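PDB 3ZIE: sepf-like protein from Archaeoglobus fulgidus, which probably acts in cell division in the manner of SepF, which anchors the cytokinetic Z ring to the membrane. Local coordinates for residues P15-E20 with N25-D30; K46-L51 with V67-T72. The protein carries 1 engineered substitution. All coordinates share one frame; numbering follows the deposited sequence.

Interaction 1 (P15-E20 with N25-D30); sequences PEIKRE and NIVVAD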
ATOM      1  N   PRO B  15     -12.646  -8.932  11.104  1.00 15.17           N
ATOM      2  CA  PRO B  15     -13.509  -7.937  11.725  1.00 13.36           C
ATOM      3  C   PRO B  15     -12.766  -6.608  12.008  1.00 13.67           C
ATOM      4  O   PRO B  15     -13.364  -5.528  11.862  1.00 12.59           O
ATOM      5  CB  PRO B  15     -13.964  -8.664  13.022  1.00 16.08           C
ATOM      6  CG  PRO B  15     -13.886 -10.158  12.603  1.00 15.98           C
ATOM      7  CD  PRO B  15     -12.566 -10.151  11.933  1.00 15.12           C
ATOM      8  N   GLU B  16     -11.482  -6.652  12.390  1.00 12.59           N
ATOM      9  CA  GLU B  16     -10.737  -5.377  12.600  1.00 13.42           C
ATOM     10  C   GLU B  16     -10.438  -4.653  11.265  1.00 11.48           C
ATOM     11  O   GLU B  16     -10.390  -3.434  11.248  1.00 13.05           O
ATOM     12  CB  GLU B  16      -9.422  -5.569  13.406  1.00 12.99           C
ATOM     13  CG  GLU B  16      -8.585  -4.260  13.607  1.00 16.52           C
ATOM     14  CD  GLU B  16      -9.363  -3.128  14.308  1.00 20.86           C
ATOM     15  OE1 GLU B  16     -10.290  -3.443  15.067  1.00 23.34           O
ATOM     16  OE2 GLU B  16      -9.095  -1.931  14.080  1.00 20.98           O
ATOM     17  N   ILE B  17     -10.194  -5.398  10.178  1.00 11.07           N
ATOM     18  CA  ILE B  17     -10.042  -4.781   8.820  1.00 10.87           C
ATOM     19  C   ILE B  17     -11.332  -4.054   8.454  1.00  9.87           C
ATOM     20  O   ILE B  17     -11.329  -2.899   7.969  1.00  9.88           O
ATOM     21  CB  ILE B  17      -9.619  -5.823   7.797  1.00  9.82           C
ATOM     22  CG1 ILE B  17      -8.189  -6.342   8.147  1.00 10.38           C
ATOM     23  CG2 ILE B  17      -9.795  -5.318   6.329  1.00  9.78           C
ATOM     24  CD1 ILE B  17      -7.820  -7.682   7.377  1.00 11.49           C
ATOM     25  N   LYS B  18     -12.459  -4.708   8.734  1.00 10.19           N
ATOM     26  CA  LYS B  18     -13.752  -4.086   8.417  1.00 10.56           C
ATOM     27  C   LYS B  18     -13.886  -2.785   9.177  1.00  9.87           C
ATOM     28  O   LYS B  18     -14.305  -1.767   8.601  1.00 11.10           O
ATOM     29  CB  LYS B  18     -14.940  -5.025   8.719  1.00 11.55           C
ATOM     30  CG  LYS B  18     -15.035  -6.174   7.743  1.00 14.49           C
ATOM     31  CD  LYS B  18     -16.096  -7.119   8.208  1.00 19.97           C
ATOM     32  CE  LYS B  18     -16.648  -7.905   7.034  1.00 21.37           C
ATOM     33  NZ  LYS B  18     -17.734  -8.848   7.547  1.00 23.45           N
ATOM     34  N   ARG B  19     -13.551  -2.811  10.469  1.00  9.60           N
ATOM     35  CA  ARG B  19     -13.666  -1.641  11.323  1.00 11.11           C
ATOM     36  C   ARG B  19     -12.831  -0.461  10.797  1.00  9.64           C
ATOM     37  O   ARG B  19     -13.311   0.687  10.768  1.00  9.97           O
ATOM     38  CB  ARG B  19     -13.263  -1.954  12.781  1.00 11.39           C
ATOM     39  CG  ARG B  19     -14.399  -1.877  13.792  1.00 20.33           C
ATOM     40  CD  ARG B  19     -13.954  -2.416  15.206  1.00 24.66           C
ATOM     41  NE  ARG B  19     -14.528  -3.753  15.376  1.00 28.42           N
ATOM     42  CZ  ARG B  19     -13.863  -4.900  15.569  1.00 27.36           C
ATOM     43  NH1 ARG B  19     -12.536  -4.951  15.728  1.00 25.09           N
ATOM     44  NH2 ARG B  19     -14.582  -6.008  15.659  1.00 28.38           N
ATOM     45  N   GLU B  20     -11.605  -0.738  10.376  1.00  8.37           N
ATOM     46  CA  GLU B  20     -10.721   0.328   9.808  1.00  8.81           C
ATOM     47  C   GLU B  20     -11.267   0.958   8.508  1.00  8.53           C
ATOM     48  O   GLU B  20     -11.298   2.180   8.360  1.00  9.93           O
ATOM     49  CB  GLU B  20      -9.289  -0.237   9.614  1.00  8.86           C
ATOM     50  CG  GLU B  20      -8.601  -0.509  10.942  1.00 11.94           C
ATOM     51  CD  GLU B  20      -8.145   0.805  11.632  1.00 16.70           C
ATOM     52  OE1 GLU B  20      -8.672   1.883  11.303  1.00 17.32           O
ATOM     53  OE2 GLU B  20      -7.253   0.759  12.507  1.00 18.42           O
ATOM     54  N   ASN B  25     -10.416   4.561   6.856  1.00  8.03           N
ATOM     55  CA  ASN B  25      -8.973   4.268   6.711  1.00  8.62           C
ATOM     56  C   ASN B  25      -8.671   3.235   5.613  1.00  8.60           C
ATOM     57  O   ASN B  25      -9.594   2.546   5.144  1.00  7.21           O
ATOM     58  CB  ASN B  25      -8.381   3.879   8.070  1.00  7.75           C
ATOM     59  CG  ASN B  25      -8.541   4.996   9.094  1.00  9.59           C
ATOM     60  OD1 ASN B  25      -8.945   4.763  10.271  1.00 12.09           O
ATOM     61  ND2 ASN B  25      -8.251   6.213   8.672  1.00  5.86           N
ATOM     62  N   ILE B  26      -7.384   3.134   5.228  1.00  7.62           N
ATOM     63  CA  ILE B  26      -6.909   2.247   4.145  1.00  7.01           C
ATOM     64  C   ILE B  26      -6.212   1.072   4.837  1.00  8.41           C
ATOM     65  O   ILE B  26      -5.468   1.274   5.826  1.00  8.21           O
ATOM     66  CB  ILE B  26      -5.963   2.979   3.196  1.00  7.78           C
ATOM     67  CG1 ILE B  26      -6.753   4.090   2.441  1.00  8.38           C
ATOM     68  CG2 ILE B  26      -5.185   1.987   2.169  1.00  7.48           C
ATOM     69  CD1 ILE B  26      -5.890   5.144   1.825  1.00  9.25           C
ATOM     70  N   VAL B  27      -6.472  -0.144   4.356  1.00  6.67           N
ATOM     71  CA  VAL B  27      -5.782  -1.317   4.885  1.00  7.01           C
ATOM     72  C   VAL B  27      -5.014  -2.009   3.776  1.00  7.62           C
ATOM     73  O   VAL B  27      -5.576  -2.251   2.684  1.00  7.26           O
ATOM     74  CB  VAL B  27      -6.761  -2.345   5.484  1.00  7.72           C
ATOM     75  CG1 VAL B  27      -6.003  -3.609   5.950  1.00  8.65           C
ATOM     76  CG2 VAL B  27      -7.563  -1.726   6.625  1.00  7.84           C
ATOM     77  N   VAL B  28      -3.741  -2.298   4.044  1.00  7.09           N
ATOM     78  CA  VAL B  28      -2.942  -3.123   3.153  1.00  8.42           C
ATOM     79  C   VAL B  28      -2.800  -4.456   3.900  1.00  9.85           C
ATOM     80  O   VAL B  28      -2.257  -4.535   5.008  1.00 10.58           O
ATOM     81  CB  VAL B  28      -1.585  -2.484   2.810  1.00  8.99           C
ATOM     82  CG1 VAL B  28      -0.745  -3.424   1.818  1.00 10.42           C
ATOM     83  CG2 VAL B  28      -1.803  -1.139   2.103  1.00  8.78           C
ATOM     84  N   ALA B  29      -3.368  -5.513   3.331  1.00 11.06           N
ATOM     85  CA  ALA B  29      -3.393  -6.824   4.019  1.00 12.40           C
ATOM     86  C   ALA B  29      -2.372  -7.793   3.437  1.00 13.33           C
ATOM     87  O   ALA B  29      -2.310  -8.005   2.194  1.00 13.86           O
ATOM     88  CB  ALA B  29      -4.816  -7.401   3.941  1.00 12.36           C
ATOM     89  N   ASP B  30      -1.553  -8.387   4.325  1.00 13.53           N
ATOM     90  CA  ASP B  30      -0.594  -9.388   3.913  1.00 13.05           C
ATOM     91  C   ASP B  30      -1.306 -10.717   3.984  1.00 12.33           C
ATOM     92  O   ASP B  30      -1.762 -11.086   5.064  1.00 12.46           O
ATOM     93  CB  ASP B  30       0.609  -9.400   4.869  1.00 14.56           C
ATOM     94  CG  ASP B  30       1.722 -10.334   4.399  1.00 18.13           C
ATOM     95  OD1 ASP B  30       1.562 -11.035   3.393  1.00 20.70           O
ATOM     96  OD2 ASP B  30       2.818 -10.348   5.016  1.00 23.96           O
TER
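The carboxylate of E20 and the side-chain amide of N25 meet with their planes turned 64° from each other. E20 OE1 comes within 3.1 Å of the N25 atom modelled as OD1, but the rotation of that amide is doubtful. A second flat group sits beside the contact on the helix. The guanidinium of R19 has P15 O over the centre of one face, 3.8 Å above the plane. E16 OE1 lies at its edge, in a 2.8 Å salt bridge with R19 NH1.

The backbone closes the turn between helix 14-22 and strand 26-30. N25 N donates to E20 O at 3.0 Å with an N-H...O angle of 151°. With an alanine at N25, E20 OE1 is likely to lose its polar neighbour on the turn.

Further along the strand the contact is apolar. V27 points at the helix and spreads two methyls against it. V27 CG2 packs on E20 CB at 3.8 Å. V27 CG1 lies anti to the backbone N (chi1 176°), which sets it against I17 instead, 4.1 Å from I17 CG1. The I17 and V27 side chains cross at about a right angle. Both touch A6 of strand 2-7, the parallel neighbour of strand 26-30. The two strands and helix 14-22 form a beta-alpha-beta unit.

E20 is buried, and its charge is answered from strand 2-7. E20 OE2 makes a salt bridge to R4 NH1 and a hydrogen bond with Y2 OH. The chemistry implies an apolar patch at I17 and V27 beside a buried carboxylate, which R4 is likely to keep ionised.

Interaction 2 (K46-L51 with V67-T72); sequences KDLRQL and VIMTPT. Engineered in segment 67-72: M69 (natural residue Ile).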
ATOM      1  N   LYS B  46     -13.409 -13.601  -0.152  1.00 11.49           N
ATOM      2  CA  LYS B  46     -14.851 -13.381  -0.306  1.00 13.58           C
ATOM      3  C   LYS B  46     -15.331 -12.263   0.673  1.00 13.24           C
ATOM      4  O   LYS B  46     -16.036 -11.334   0.287  1.00 12.10           O
ATOM      5  CB  LYS B  46     -15.654 -14.661  -0.067  1.00 15.02           C
ATOM      6  CG  LYS B  46     -17.213 -14.431  -0.003  1.00 19.02           C
ATOM      7  CD  LYS B  46     -17.983 -15.649   0.551  1.00 23.92           C
ATOM      8  CE  LYS B  46     -17.727 -15.905   2.085  1.00 28.94           C
ATOM      9  NZ  LYS B  46     -18.560 -15.055   3.047  1.00 28.14           N
ATOM     10  N   ASP B  47     -14.960 -12.372   1.938  1.00 12.66           N
ATOM     11  CA  ASP B  47     -15.344 -11.327   2.890  1.00 14.02           C
ATOM     12  C   ASP B  47     -14.796  -9.946   2.520  1.00 11.77           C
ATOM     13  O   ASP B  47     -15.479  -8.966   2.646  1.00 11.19           O
ATOM     14  CB  ASP B  47     -14.930 -11.677   4.318  1.00 14.06           C
ATOM     15  CG  ASP B  47     -15.625 -12.922   4.853  1.00 19.28           C
ATOM     16  OD1 ASP B  47     -16.664 -13.396   4.311  1.00 18.20           O
ATOM     17  OD2 ASP B  47     -15.106 -13.409   5.851  1.00 20.08           O
ATOM     18  N   LEU B  48     -13.551  -9.866   2.061  1.00 12.26           N
ATOM     19  CA  LEU B  48     -12.951  -8.554   1.807  1.00 10.97           C
ATOM     20  C   LEU B  48     -13.493  -7.927   0.523  1.00 11.35           C
ATOM     21  O   LEU B  48     -13.675  -6.708   0.456  1.00 10.11           O
ATOM     22  CB  LEU B  48     -11.428  -8.645   1.721  1.00 12.03           C
ATOM     23  CG  LEU B  48     -10.760  -9.084   3.043  1.00 10.78           C
ATOM     24  CD1 LEU B  48      -9.311  -8.961   2.733  1.00 15.01           C
ATOM     25  CD2 LEU B  48     -11.184  -8.162   4.163  1.00 15.45           C
ATOM     26  N   ARG B  49     -13.773  -8.763  -0.487  1.00 10.00           N
ATOM     27  CA  ARG B  49     -14.467  -8.295  -1.675  1.00 11.15           C
ATOM     28  C   ARG B  49     -15.902  -7.807  -1.401  1.00 11.17           C
ATOM     29  O   ARG B  49     -16.358  -6.781  -1.969  1.00 10.99           O
ATOM     30  CB  ARG B  49     -14.445  -9.375  -2.770  1.00 13.15           C
ATOM     31  CG  ARG B  49     -13.003  -9.550  -3.336  1.00 11.48           C
ATOM     32  CD  ARG B  49     -12.994 -10.557  -4.481  1.00 14.31           C
ATOM     33  NE  ARG B  49     -11.668 -11.114  -4.732  1.00 14.88           N
ATOM     34  CZ  ARG B  49     -10.657 -10.455  -5.303  1.00 18.00           C
ATOM     35  NH1 ARG B  49     -10.805  -9.199  -5.710  1.00 16.51           N
ATOM     36  NH2 ARG B  49      -9.497 -11.068  -5.485  1.00 17.88           N
ATOM     37  N   GLN B  50     -16.621  -8.524  -0.565  1.00 10.63           N
ATOM     38  CA  GLN B  50     -17.960  -8.075  -0.156  1.00 11.94           C
ATOM     39  C   GLN B  50     -17.900  -6.741   0.600  1.00 10.82           C
ATOM     40  O   GLN B  50     -18.731  -5.860   0.376  1.00 10.84           O
ATOM     41  CB  GLN B  50     -18.652  -9.138   0.706  1.00 13.36           C
ATOM     42  CG  GLN B  50     -20.152  -8.798   0.956  1.00 19.01           C
ATOM     43  CD  GLN B  50     -20.955  -8.615  -0.344  1.00 23.79           C
ATOM     44  OE1 GLN B  50     -21.523  -7.535  -0.600  1.00 27.40           O
ATOM     45  NE2 GLN B  50     -20.961  -9.637  -1.185  1.00 23.30           N
ATOM     46  N   LEU B  51     -16.929  -6.615   1.507  1.00 10.52           N
ATOM     47  CA  LEU B  51     -16.645  -5.332   2.184  1.00 11.09           C
ATOM     48  C   LEU B  51     -16.433  -4.181   1.204  1.00 10.87           C
ATOM     49  O   LEU B  51     -17.074  -3.137   1.350  1.00  9.96           O
ATOM     50  CB  LEU B  51     -15.437  -5.457   3.155  1.00 10.58           C
ATOM     51  CG  LEU B  51     -14.894  -4.204   3.885  1.00 13.37           C
ATOM     52  CD1 LEU B  51     -15.957  -3.629   4.858  1.00 14.88           C
ATOM     53  CD2 LEU B  51     -13.663  -4.647   4.666  1.00 12.61           C
ATOM     54  N   VAL B  67      -2.946  -7.368  -0.609  1.00 10.62           N
ATOM     55  CA  VAL B  67      -4.148  -6.829  -1.231  1.00 11.99           C
ATOM     56  C   VAL B  67      -4.340  -5.441  -0.632  1.00 12.50           C
ATOM     57  O   VAL B  67      -4.216  -5.264   0.566  1.00 12.71           O
ATOM     58  CB  VAL B  67      -5.364  -7.747  -0.885  1.00 13.42           C
ATOM     59  CG1 VAL B  67      -6.586  -7.216  -1.406  1.00 15.74           C
ATOM     60  CG2 VAL B  67      -5.189  -9.088  -1.599  1.00 14.63           C
ATOM     61  N   ILE B  68      -4.645  -4.456  -1.455  1.00 11.90           N
ATOM     62  CA  ILE B  68      -4.856  -3.091  -0.972  1.00 10.09           C
ATOM     63  C   ILE B  68      -6.367  -2.871  -0.934  1.00 11.52           C
ATOM     64  O   ILE B  68      -7.067  -3.127  -1.926  1.00  9.42           O
ATOM     65  CB  ILE B  68      -4.232  -2.039  -1.896  1.00 10.51           C
ATOM     66  CG1 ILE B  68      -2.711  -2.222  -2.064  1.00 11.00           C
ATOM     67  CG2 ILE B  68      -4.530  -0.637  -1.350  1.00 10.97           C
ATOM     68  CD1 ILE B  68      -2.103  -1.465  -3.303  1.00 11.55           C
HETATM   69  N   MSE B  69      -6.866  -2.407   0.202  1.00 10.46           N
HETATM   70  CA  MSE B  69      -8.292  -2.140   0.355  1.00 12.61           C
HETATM   71  C   MSE B  69      -8.529  -0.699   0.691  1.00 11.63           C
HETATM   72  O   MSE B  69      -7.910  -0.171   1.636  1.00 11.19           O
HETATM   73  CB  MSE B  69      -8.813  -3.029   1.493  1.00 12.09           C
HETATM   74  CG  MSE B  69      -8.654  -4.533   1.091  1.00 17.01           C
HETATM   75 SE   MSE B  69      -9.598  -5.274   2.537  1.00 31.11          SE
HETATM   76  CE  MSE B  69     -11.355  -4.583   1.501  1.00  9.36           C
ATOM     77  N   THR B  70      -9.434  -0.042  -0.042  1.00 11.51           N
ATOM     78  CA  THR B  70      -9.673   1.393   0.226  1.00  9.92           C
ATOM     79  C   THR B  70     -11.113   1.638   0.686  1.00  9.78           C
ATOM     80  O   THR B  70     -12.016   0.839   0.320  1.00 10.32           O
ATOM     81  CB  THR B  70      -9.429   2.250  -1.007  1.00 11.14           C
ATOM     82  OG1 THR B  70     -10.241   1.784  -2.080  1.00 12.20           O
ATOM     83  CG2 THR B  70      -7.950   2.178  -1.444  1.00 11.80           C
ATOM     84  N   PRO B  71     -11.339   2.733   1.444  1.00  8.76           N
ATOM     85  CA  PRO B  71     -12.672   3.050   1.884  1.00  8.39           C
ATOM     86  C   PRO B  71     -13.423   3.888   0.845  1.00  9.73           C
ATOM     87  O   PRO B  71     -12.872   4.206  -0.228  1.00  8.78           O
ATOM     88  CB  PRO B  71     -12.408   3.916   3.133  1.00  8.71           C
ATOM     89  CG  PRO B  71     -11.172   4.742   2.682  1.00  7.27           C
ATOM     90  CD  PRO B  71     -10.331   3.656   2.051  1.00  7.43           C
ATOM     91  N   THR B  72     -14.658   4.275   1.172  1.00  8.99           N
ATOM     92  CA  THR B  72     -15.527   4.954   0.185  1.00  9.29           C
ATOM     93  C   THR B  72     -14.773   6.140  -0.418  1.00 10.79           C
ATOM     94  O   THR B  72     -14.150   6.932   0.331  1.00  9.93           O
ATOM     95  CB  THR B  72     -16.788   5.490   0.894  1.00 10.22           C
ATOM     96  OG1 THR B  72     -17.362   4.441   1.680  1.00 10.35           O
ATOM     97  CG2 THR B  72     -17.869   6.039  -0.126  1.00  8.39           C
TER
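M69 reaches from strand 66-70 toward L48 and L51 of helix 38-55. It is an engineered selenomethionine at a position where the natural residue is isoleucine. Its CB points at the helix, and CG stands anti to the carbonyl carbon (chi1 -63°). The chain then runs on extended through chi2, which carries SE out to the helix.

SE meets the L48 side chain. M69 SE lies against the branched end of the leucine, 3.7 Å from both L48 CD1 and L48 CD2. L48 CB is also near, at 3.9 Å from M69 SE. The selenium thus rests over the whole isobutyl group rather than on one methyl. The two side chains cross at about a right angle.

At the tip, a bend (chi3 75°) brings the methyl CE toward both L48 and L51. M69 CE is modelled 3.3 Å from L48 O. The placing of this methyl is somewhat doubtful, because the bond and angle at the selenium are distorted. M69 CE also lies 3.9 Å from L51 CD2. No hydrogen bond joins the two segments; the contact is van der Waals packing. L48 and L51 are about one helical turn apart, and together they receive the tip of M69.

Both leucines and M69 are buried. The contact packs helix 38-55 on the sheet of this alpha/beta domain. L48 and M69 also touch I17 of helix 14-22 and I59 of strand 58-62, while L51 packs on Y22. Helices 14-22 and 38-55 cover one side of the sheet. I68, next to M69 in the strand, points to the other side and packs on I3 of the second subunit.

Overall arrangement
Interactions 1 and 2 follow each other along the chain, and their centres lie about 8 Å apart. They join through the sheet, in which strands 26-30 and 66-70 are antiparallel neighbours. V27 O and M69 N are 2.8 Å apart, and A29 N and V67 O 2.9 Å, both probable hydrogen bonds. Each contact packs one helix on this shared sheet: 14-22 in interaction 1, 38-55 in interaction 2. I17 links the two, since it also touches L48 and M69. The second subunit reaches both: its I26 packs on I26 of strand 26-30, and its I3 on I68 of strand 66-70, a pattern consistent with a dimer formed through the sheets.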